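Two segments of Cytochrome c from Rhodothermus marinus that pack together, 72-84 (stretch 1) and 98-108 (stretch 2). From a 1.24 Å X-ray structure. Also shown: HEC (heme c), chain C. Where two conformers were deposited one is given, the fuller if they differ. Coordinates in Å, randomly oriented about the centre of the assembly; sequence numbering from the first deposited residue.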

ATOM      1  N   ILE A  72       0.360   4.914   0.010  1.00  7.71           N
ATOM      2  CA  ILE A  72       0.286   3.474   0.160  1.00  7.75           C
ATOM      3  C   ILE A  72      -0.151   3.086   1.568  1.00  8.08           C
ATOM      4  O   ILE A  72      -0.970   2.187   1.725  1.00  7.82           O
ATOM      5  N   MET A  73       0.361   3.747   2.617  1.00  7.91           N
ATOM      6  CA  MET A  73      -0.062   3.482   3.995  1.00  7.99           C
ATOM      7  C   MET A  73      -1.544   3.727   4.180  1.00  7.11           C
ATOM      8  O   MET A  73      -2.243   2.923   4.813  1.00  8.20           O
ATOM      9  N   ASN A  74      -2.074   4.823   3.622  1.00  7.88           N
ATOM     10  CA  ASN A  74      -3.496   5.133   3.866  1.00  8.04           C
ATOM     11  C   ASN A  74      -4.458   4.281   3.055  1.00  7.08           C
ATOM     12  O   ASN A  74      -5.591   4.065   3.466  1.00  8.05           O
ATOM     13  N   VAL A  75      -4.042   3.768   1.895  1.00  7.64           N
ATOM     14  CA  VAL A  75      -4.840   2.755   1.183  1.00  8.33           C
ATOM     15  C   VAL A  75      -4.979   1.516   2.064  1.00  8.51           C
ATOM     16  O   VAL A  75      -6.072   0.958   2.193  1.00  8.52           O
ATOM     17  N   MET A  76      -3.884   1.058   2.711  1.00  8.67           N
ATOM     18  CA  MET A  76      -3.951  -0.081   3.615  1.00  8.81           C
ATOM     19  C   MET A  76      -4.797   0.148   4.861  1.00  8.84           C
ATOM     20  O   MET A  76      -5.583  -0.738   5.276  1.00  9.82           O
ATOM     21  N   LEU A  77      -4.630   1.312   5.486  1.00  9.02           N
ATOM     22  CA  LEU A  77      -5.234   1.609   6.765  1.00  9.23           C
ATOM     23  C   LEU A  77      -6.661   2.164   6.684  1.00 10.71           C
ATOM     24  O   LEU A  77      -7.410   1.982   7.660  1.00 17.91           O
ATOM     25  N   ASN A  78      -6.966   2.812   5.558  1.00  9.36           N
ATOM     26  CA  ASN A  78      -8.207   3.562   5.327  1.00 11.02           C
ATOM     27  C   ASN A  78      -8.666   3.438   3.899  1.00 10.05           C
ATOM     28  O   ASN A  78      -8.851   4.436   3.200  1.00 10.07           O
ATOM     29  N   PRO A  79      -8.839   2.207   3.402  1.00 10.42           N
ATOM     30  CA  PRO A  79      -9.172   2.084   1.982  1.00 11.62           C
ATOM     31  C   PRO A  79     -10.502   2.761   1.650  1.00 10.92           C
ATOM     32  O   PRO A  79     -10.753   3.345   0.606  1.00 11.21           O
ATOM     33  N   ASN A  80     -11.498   2.736   2.548  1.00 15.07           N
ATOM     34  CA  ASN A  80     -12.806   3.349   2.297  1.00 17.32           C
ATOM     35  C   ASN A  80     -12.688   4.857   2.167  1.00 15.19           C
ATOM     36  O   ASN A  80     -13.273   5.508   1.286  1.00 15.41           O
ATOM     37  N   GLY A  81     -11.912   5.491   3.017  1.00 13.31           N
ATOM     38  CA  GLY A  81     -11.702   6.915   2.877  1.00 13.86           C
ATOM     39  C   GLY A  81     -10.922   7.276   1.622  1.00 12.70           C
ATOM     40  O   GLY A  81     -11.208   8.277   0.986  1.00 13.09           O
ATOM     41  N   MET A  82      -9.947   6.439   1.270  1.00 11.24           N
ATOM     42  CA  MET A  82      -9.200   6.684   0.047  1.00 10.84           C
ATOM     43  C   MET A  82     -10.082   6.520  -1.178  1.00 10.99           C
ATOM     44  O   MET A  82      -9.981   7.289  -2.137  1.00 11.33           O
ATOM     45  N   ILE A  83     -10.966   5.522  -1.165  1.00 11.47           N
ATOM     46  CA  ILE A  83     -11.858   5.329  -2.297  1.00 12.87           C
ATOM     47  C   ILE A  83     -12.831   6.490  -2.374  1.00 15.92           C
ATOM     48  O   ILE A  83     -13.181   6.927  -3.475  1.00 15.14           O
ATOM     49  N   GLN A  84     -13.275   7.042  -1.256  1.00 14.18           N
ATOM     50  CA  GLN A  84     -14.216   8.143  -1.253  1.00 16.84           C
ATOM     51  C   GLN A  84     -13.584   9.466  -1.664  1.00 17.02           C
ATOM     52  O   GLN A  84     -14.296  10.307  -2.289  1.00 20.74           O
ATOM     53  N   THR A  98     -14.402  -4.516  -7.929  1.00 16.25           N
ATOM     54  CA  THR A  98     -14.489  -4.800  -6.492  1.00 16.82           C
ATOM     55  C   THR A  98     -13.738  -3.756  -5.671  1.00 14.10           C
ATOM     56  O   THR A  98     -12.919  -2.988  -6.181  1.00 19.15           O
ATOM     57  N   MET A  99     -14.020  -3.748  -4.349  1.00 16.07           N
ATOM     58  CA  MET A  99     -13.415  -2.757  -3.465  1.00 17.01           C
ATOM     59  C   MET A  99     -12.515  -3.422  -2.430  1.00 16.43           C
ATOM     60  O   MET A  99     -12.757  -4.493  -1.893  1.00 22.97           O
ATOM     61  N   MET A 100     -11.442  -2.717  -2.143  1.00 13.58           N
ATOM     62  CA  MET A 100     -10.583  -3.005  -1.014  1.00 13.28           C
ATOM     63  C   MET A 100     -11.292  -2.575   0.256  1.00 14.25           C
ATOM     64  O   MET A 100     -11.888  -1.484   0.206  1.00 18.04           O
ATOM     65  N   THR A 101     -11.302  -3.319   1.337  1.00 18.69           N
ATOM     66  CA  THR A 101     -12.045  -2.909   2.536  0.79 19.61           C
ATOM     67  C   THR A 101     -11.181  -3.025   3.781  1.00 18.00           C
ATOM     68  O   THR A 101     -10.111  -3.619   3.728  1.00 16.95           O
ATOM     69  N   ASP A 102     -11.699  -2.415   4.836  1.00 18.95           N
ATOM     70  CA  ASP A 102     -10.972  -2.405   6.095  1.00 16.12           C
ATOM     71  C   ASP A 102     -10.591  -3.810   6.568  1.00 13.27           C
ATOM     72  O   ASP A 102     -11.387  -4.742   6.544  1.00 17.09           O
ATOM     73  N   MET A 103      -9.337  -3.952   6.954  1.00 11.58           N
ATOM     74  CA  MET A 103      -8.732  -5.188   7.456  1.00 10.14           C
ATOM     75  C   MET A 103      -8.296  -5.153   8.888  1.00  9.39           C
ATOM     76  O   MET A 103      -7.678  -6.058   9.423  1.00  9.71           O
ATOM     77  N   ALA A 104      -8.630  -4.063   9.587  1.00 10.41           N
ATOM     78  CA  ALA A 104      -8.293  -3.860  10.983  1.00  9.42           C
ATOM     79  C   ALA A 104      -6.775  -3.906  11.170  1.00 11.06           C
ATOM     80  O   ALA A 104      -6.215  -4.414  12.148  1.00 12.80           O
ATOM     81  N   LEU A 105      -6.067  -3.301  10.228  1.00  9.90           N
ATOM     82  CA  LEU A 105      -4.610  -3.184  10.316  1.00  8.27           C
ATOM     83  C   LEU A 105      -4.179  -2.015  11.196  1.00  9.19           C
ATOM     84  O   LEU A 105      -4.833  -0.982  11.256  1.00 10.55           O
ATOM     85  N   SER A 106      -3.076  -2.220  11.923  1.00  9.41           N
ATOM     86  CA  SER A 106      -2.414  -1.165  12.682  0.72  9.32           C
ATOM     87  C   SER A 106      -1.341  -0.469  11.872  1.00  9.40           C
ATOM     88  O   SER A 106      -0.842  -1.060  10.914  1.00  9.37           O
ATOM     89  N   GLU A 107      -0.998   0.746  12.264  1.00 10.71           N
ATOM     90  CA  GLU A 107       0.057   1.466  11.555  1.00 11.49           C
ATOM     91  C   GLU A 107       1.341   0.618  11.495  1.00 11.55           C
ATOM     92  O   GLU A 107       2.051   0.670  10.465  1.00  9.84           O
ATOM     93  N   GLU A 108       1.773  -0.040  12.573  1.00 11.96           N
ATOM     94  CA  GLU A 108       3.040  -0.784  12.497  1.00 11.62           C
ATOM     95  C   GLU A 108       2.989  -1.933  11.482  1.00  8.94           C
ATOM     96  O   GLU A 108       3.950  -2.164  10.817  1.00 11.75           O
TER

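The centre of this contact is apolar and is organised around Met100, which has more of its area covered by the other stretch than any other residue of the loop. Its CA-to-CB bond points toward the helical stretch, and with chi1 and chi2 both t the chain reaches out at nearly full length to the heme, where SD binds the iron FE of HEC at 2.3 Å. Thioether sulfur is a soft, uncharged ligand, well suited to a cytochrome c heme. The bound methionine is also packed from the helix side: Val75 CG1 lies 3.8 Å from Met100 CE, and the carbonyl Val75 O is 3.6 Å from the same methyl. Val75, chi1 t, meets two partners, since its CG1 also approaches HEC C3A at 3.7 Å. Nearer the backbone, Pro79 CB meets Met100 CB at 4.1 Å.

Pro79 points toward the loop, and its C-gamma endo ring lays CG 3.5 Å from Thr101 C. Proline suits this first turn of the second helix, where its nitrogen has no proton to offer and none is needed. One turn on, Ile83 (chi1 m, chi2 t) also points toward the loop; its CD1 touches Met99 CB at 4.2 Å and Met100 O at 3.7 Å.

At the end of the first helix, Leu77 packs against Leu105, both with chi1 m and chi2 t. Leu105 points toward the helix. Leu77 starts sideways, but its end comes nearer, placing CD2 4.0 Å from Leu105 CB and 3.4 Å from Leu105 O. Leu105 CD1 in turn reaches Met76 CB at 4.2 Å and HEC CBB at 3.8 Å, so this branch joins helix and heme. Met76 starts sideways and its end leads away from the loop, its CG lying 3.6 Å from HEC CMB. Met103 (chi1 m, chi2 t, chi3 m) starts out sideways, but its end comes nearer, with CE 3.7 Å from Met76 O. Farther out, Met73, m at all three chi angles, curls its CE to 3.8 Å from Glu107 O.

No direct hydrogen bond crosses between the stretches; water supplies the polar link. Water 1 can donate to Met76 O (2.8 Å) and accepts from Met103 N (3.0 Å), while water 2 can donate to Leu77 O (2.7 Å) and to Leu105 O (3.2 Å), though each has more acceptors in reach than protons. These waters can link the carbonyls at the end of the first helix to the loop. Met100 N donates to the heme propionate oxygen O1D at 3.0 Å, but Met100 O and Asp102 N are buried without partners.

At the edge, polar side chains mainly order their own stretch. Asn78, pointing away, caps the second helix as its OD1 accepts from Gly81 N at 3.2 Å. Asp102 OD1 accepts from Ala104 N at 2.7 Å, bracing the turn. Asn80 leans across Met100 and Thr101, its ND2 3.9 Å from Met100 O, and the aliphatic part of Glu107 covers Met73 at this margin, Glu107 CG lying 4.1 Å from Met73 CE.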

ATOM      1  CB  ILE A  72       1.648   2.867  -0.189  1.00  8.55           C
ATOM      2  CG1 ILE A  72       1.997   3.079  -1.675  1.00  8.24           C
ATOM      3  CG2 ILE A  72       1.721   1.378   0.148  1.00  8.83           C
ATOM      4  CD1 ILE A  72       3.469   2.840  -1.998  1.00  8.20           C
ATOM      5  CB  MET A  73       0.721   4.379   4.979  1.00  8.82           C
ATOM      6  CG  MET A  73       2.210   4.087   5.012  1.00 10.71           C
ATOM      7  SD  MET A  73       2.526   2.615   6.007  0.86  8.56           S
ATOM      8  CE  MET A  73       2.230   3.256   7.645  0.86  9.99           C
ATOM      9  CB  ASN A  74      -3.702   6.637   3.648  1.00  8.02           C
ATOM     10  CG  ASN A  74      -3.140   7.437   4.799  1.00  6.99           C
ATOM     11  OD1 ASN A  74      -2.895   6.929   5.895  1.00  9.37           O
ATOM     12  ND2 ASN A  74      -2.893   8.704   4.621  1.00  9.10           N
ATOM     13  CB  VAL A  75      -4.225   2.411  -0.191  1.00  8.48           C
ATOM     14  CG1 VAL A  75      -4.891   1.170  -0.753  1.00  9.34           C
ATOM     15  CG2 VAL A  75      -4.370   3.564  -1.185  1.00  8.37           C
ATOM     16  CB  MET A  76      -2.517  -0.507   4.059  1.00  8.63           C
ATOM     17  CG  MET A  76      -1.699  -1.202   2.988  1.00  9.66           C
ATOM     18  SD  MET A  76      -0.191  -1.851   3.791  1.00 10.29           S
ATOM     19  CE  MET A  76       1.038  -0.643   3.320  1.00 11.93           C
ATOM     20  CB  LEU A  77      -4.357   2.569   7.552  1.00  8.78           C
ATOM     21  CG  LEU A  77      -3.016   1.966   7.933  1.00  8.20           C
ATOM     22  CD1 LEU A  77      -2.040   3.069   8.388  1.00 12.90           C
ATOM     23  CD2 LEU A  77      -3.167   0.969   9.052  1.00  9.53           C
ATOM     24  CB  ASN A  78      -7.971   5.038   5.732  1.00 11.83           C
ATOM     25  CG  ASN A  78      -9.204   5.874   5.707  1.00 13.76           C
ATOM     26  OD1 ASN A  78     -10.336   5.397   5.769  1.00 14.04           O
ATOM     27  ND2 ASN A  78      -8.938   7.170   5.670  1.00 12.58           N
ATOM     28  CB  PRO A  79      -9.225   0.564   1.776  1.00 12.18           C
ATOM     29  CG  PRO A  79      -9.560   0.038   3.138  1.00 12.26           C
ATOM     30  CD  PRO A  79      -8.731   0.913   4.056  1.00 10.85           C
ATOM     31  CB  ASN A  80     -13.791   2.936   3.391  1.00 31.05           C
ATOM     32  CG  ASN A  80     -13.942   1.436   3.563  1.00 42.89           C
ATOM     33  OD1 ASN A  80     -13.833   0.854   4.657  1.00 56.58           O
ATOM     34  ND2 ASN A  80     -14.219   0.782   2.414  1.00 48.95           N
ATOM     35  CB  MET A  82      -7.945   5.796   0.013  1.00 11.05           C
ATOM     36  CG  MET A  82      -6.947   6.183   1.096  1.00 11.50           C
ATOM     37  SD  MET A  82      -6.149   7.809   0.889  1.00 10.71           S
ATOM     38  CE  MET A  82      -4.932   7.407  -0.366  1.00 12.39           C
ATOM     39  CB  ILE A  83     -12.614   3.975  -2.165  1.00 13.02           C
ATOM     40  CG1 ILE A  83     -11.671   2.813  -2.433  1.00 13.87           C
ATOM     41  CG2 ILE A  83     -13.846   3.978  -3.030  1.00 14.69           C
ATOM     42  CD1 ILE A  83     -12.110   1.476  -1.963  1.00 17.92           C
ATOM     43  CB  GLN A  84     -14.781   8.304   0.160  1.00 20.57           C
ATOM     44  CG  GLN A  84     -15.700   7.192   0.619  1.00 19.32           C
ATOM     45  CD  GLN A  84     -15.983   7.243   2.114  1.00 26.48           C
ATOM     46  OE1 GLN A  84     -15.294   7.879   2.917  1.00 28.10           O
ATOM     47  NE2 GLN A  84     -17.031   6.533   2.486  1.00 48.78           N
ATOM     48  CB  THR A  98     -13.944  -6.208  -6.280  1.00 19.16           C
ATOM     49  OG1 THR A  98     -12.566  -6.192  -6.599  1.00 23.22           O
ATOM     50  CG2 THR A  98     -14.712  -7.160  -7.178  1.00 22.98           C
ATOM     51  CB  MET A  99     -14.492  -1.899  -2.799  1.00 22.24           C
ATOM     52  CG  MET A  99     -15.412  -1.114  -3.747  1.00 24.02           C
ATOM     53  SD  MET A  99     -16.382   0.099  -2.883  1.00 43.36           S
ATOM     54  CE  MET A  99     -17.217  -0.872  -1.626  1.00 75.95           C
ATOM     55  CB  MET A 100      -9.284  -2.263  -1.222  1.00 15.72           C
ATOM     56  CG  MET A 100      -8.143  -2.813  -0.495  1.00 13.38           C
ATOM     57  SD  MET A 100      -6.564  -2.143  -1.056  1.00  8.70           S
ATOM     58  CE  MET A 100      -5.810  -2.226   0.607  1.00  9.42           C
ATOM     59  CB  THR A 101     -13.318  -3.715   2.821  0.79 22.92           C
ATOM     60  OG1 THR A 101     -12.977  -5.103   2.913  0.79 27.53           O
ATOM     61  CG2 THR A 101     -14.325  -3.514   1.686  0.79 31.70           C
ATOM     62  CB  ASP A 102     -11.799  -1.716   7.184  1.00 23.68           C
ATOM     63  CG  ASP A 102     -11.120  -1.566   8.535  1.00 29.35           C
ATOM     64  OD1 ASP A 102      -9.919  -1.821   8.679  1.00 33.92           O
ATOM     65  OD2 ASP A 102     -11.798  -1.153   9.529  1.00 57.31           O
ATOM     66  CB  MET A 103      -7.544  -5.567   6.555  1.00 12.89           C
ATOM     67  CG  MET A 103      -7.969  -5.929   5.160  1.00 12.21           C
ATOM     68  SD  MET A 103      -6.611  -5.810   3.956  1.00 13.51           S
ATOM     69  CE  MET A 103      -6.529  -4.001   3.897  1.00 20.54           C
ATOM     70  CB  ALA A 104      -9.055  -4.786  11.945  1.00 10.98           C
ATOM     71  CB  LEU A 105      -4.017  -2.901   8.914  1.00  9.07           C
ATOM     72  CG  LEU A 105      -3.873  -4.110   8.005  1.00  7.96           C
ATOM     73  CD1 LEU A 105      -3.735  -3.629   6.579  1.00 14.03           C
ATOM     74  CD2 LEU A 105      -2.833  -5.085   8.431  1.00  9.57           C
ATOM     75  CB  SER A 106      -1.742  -1.750  13.921  0.72 11.73           C
ATOM     76  OG  SER A 106      -0.497  -2.347  13.566  0.72 10.87           O
ATOM     77  CB  GLU A 107       0.293   2.865  12.165  1.00 14.30           C
ATOM     78  CG  GLU A 107       1.496   3.582  11.619  1.00 17.02           C
ATOM     79  CD  GLU A 107       2.864   3.347  12.238  1.00 18.89           C
ATOM     80  OE1 GLU A 107       2.889   2.935  13.416  1.00 21.64           O
ATOM     81  OE2 GLU A 107       3.848   3.492  11.480  1.00 24.06           O
ATOM     82  CB  GLU A 108       3.559  -1.361  13.829  1.00 17.50           C
ATOM     83  CG  GLU A 108       5.022  -1.875  13.722  1.00 39.79           C
ATOM     84  CD  GLU A 108       5.265  -3.265  13.110  1.00 54.92           C
ATOM     85  OE1 GLU A 108       4.363  -4.109  13.069  1.00 44.59           O
ATOM     86  OE2 GLU A 108       6.435  -3.475  12.734  1.00 71.36           O
TER
HETATM   87 FE   HEC C 202      -5.379  -3.670  -2.367  1.00  7.67          FE
HETATM   88  CHA HEC C 202      -5.705  -1.237  -4.746  1.00  7.63           C
HETATM   89  CHB HEC C 202      -2.351  -2.404  -1.447  1.00  6.66           C
HETATM   90  CHC HEC C 202      -5.264  -5.913   0.228  1.00  7.17           C
HETATM   91  CHD HEC C 202      -8.077  -5.275  -3.636  1.00  8.14           C
HETATM   92  NA  HEC C 202      -4.259  -2.154  -2.993  1.00  8.23           N
HETATM   93  C1A HEC C 202      -4.562  -1.193  -3.960  1.00  7.66           C
HETATM   94  C2A HEC C 202      -3.535  -0.180  -3.964  1.00  7.06           C
HETATM   95  C3A HEC C 202      -2.591  -0.517  -3.074  1.00  6.76           C
HETATM   96  C4A HEC C 202      -3.066  -1.742  -2.445  1.00  6.59           C
HETATM   97  CMA HEC C 202      -1.275   0.218  -2.737  1.00  8.64           C
HETATM   98  CAA HEC C 202      -3.415   0.998  -4.960  1.00  8.18           C
HETATM   99  CBA HEC C 202      -2.582   0.660  -6.198  1.00  7.98           C
HETATM  100  CGA HEC C 202      -2.267   1.862  -7.056  1.00  9.63           C
HETATM  101  O1A HEC C 202      -1.799   1.641  -8.221  1.00 10.99           O
HETATM  102  O2A HEC C 202      -2.423   3.016  -6.575  1.00  9.59           O
HETATM  103  NB  HEC C 202      -4.064  -4.132  -0.934  1.00  7.32           N
HETATM  104  C1B HEC C 202      -2.809  -3.566  -0.809  1.00  7.10           C
HETATM  105  C2B HEC C 202      -2.123  -4.183   0.295  1.00  7.86           C
HETATM  106  C3B HEC C 202      -2.945  -5.122   0.847  1.00  6.72           C
HETATM  107  C4B HEC C 202      -4.164  -5.079   0.064  1.00  6.32           C
HETATM  108  CMB HEC C 202      -0.678  -3.796   0.699  1.00  9.84           C
HETATM  109  CAB HEC C 202      -2.736  -5.928   2.144  1.00  7.94           C
HETATM  110  CBB HEC C 202      -2.520  -5.133   3.293  1.00  9.00           C
HETATM  111  NC  HEC C 202      -6.490  -5.221  -1.775  1.00  7.11           N
HETATM  112  C1C HEC C 202      -6.327  -6.029  -0.650  1.00  7.58           C
HETATM  113  C2C HEC C 202      -7.354  -7.049  -0.598  1.00  9.35           C
HETATM  114  C3C HEC C 202      -8.143  -6.887  -1.672  1.00  9.05           C
HETATM  115  C4C HEC C 202      -7.581  -5.797  -2.434  1.00  8.40           C
HETATM  116  CMC HEC C 202      -7.304  -8.210   0.387  1.00  9.16           C
HETATM  117  CAC HEC C 202      -9.240  -7.846  -2.226  1.00  9.45           C
HETATM  118  CBC HEC C 202     -10.299  -8.079  -1.306  1.00 12.15           C
HETATM  119  ND  HEC C 202      -6.632  -3.301  -3.879  1.00  8.27           N
HETATM  120  C1D HEC C 202      -7.694  -4.112  -4.262  1.00  8.63           C
HETATM  121  C2D HEC C 202      -8.345  -3.526  -5.436  1.00  7.92           C
HETATM  122  C3D HEC C 202      -7.744  -2.352  -5.660  1.00  7.84           C
HETATM  123  C4D HEC C 202      -6.628  -2.259  -4.741  1.00  8.59           C
HETATM  124  CMD HEC C 202      -9.578  -4.203  -6.094  1.00  9.36           C
HETATM  125  CAD HEC C 202      -8.096  -1.248  -6.675  1.00  9.08           C
HETATM  126  CBD HEC C 202      -9.013  -0.197  -6.003  1.00  9.79           C
HETATM  127  CGD HEC C 202     -10.308  -0.855  -5.585  1.00  9.60           C
HETATM  128  O1D HEC C 202     -10.621  -0.879  -4.360  1.00 10.88           O
HETATM  129  O2D HEC C 202     -10.996  -1.370  -6.546  1.00 11.49           O
HETATM  130  O   HOH W   1      -7.234  -1.875   7.243  1.00 14.98           O
HETATM  131  O   HOH W   2      -7.082  -0.342   9.068  1.00 28.75           O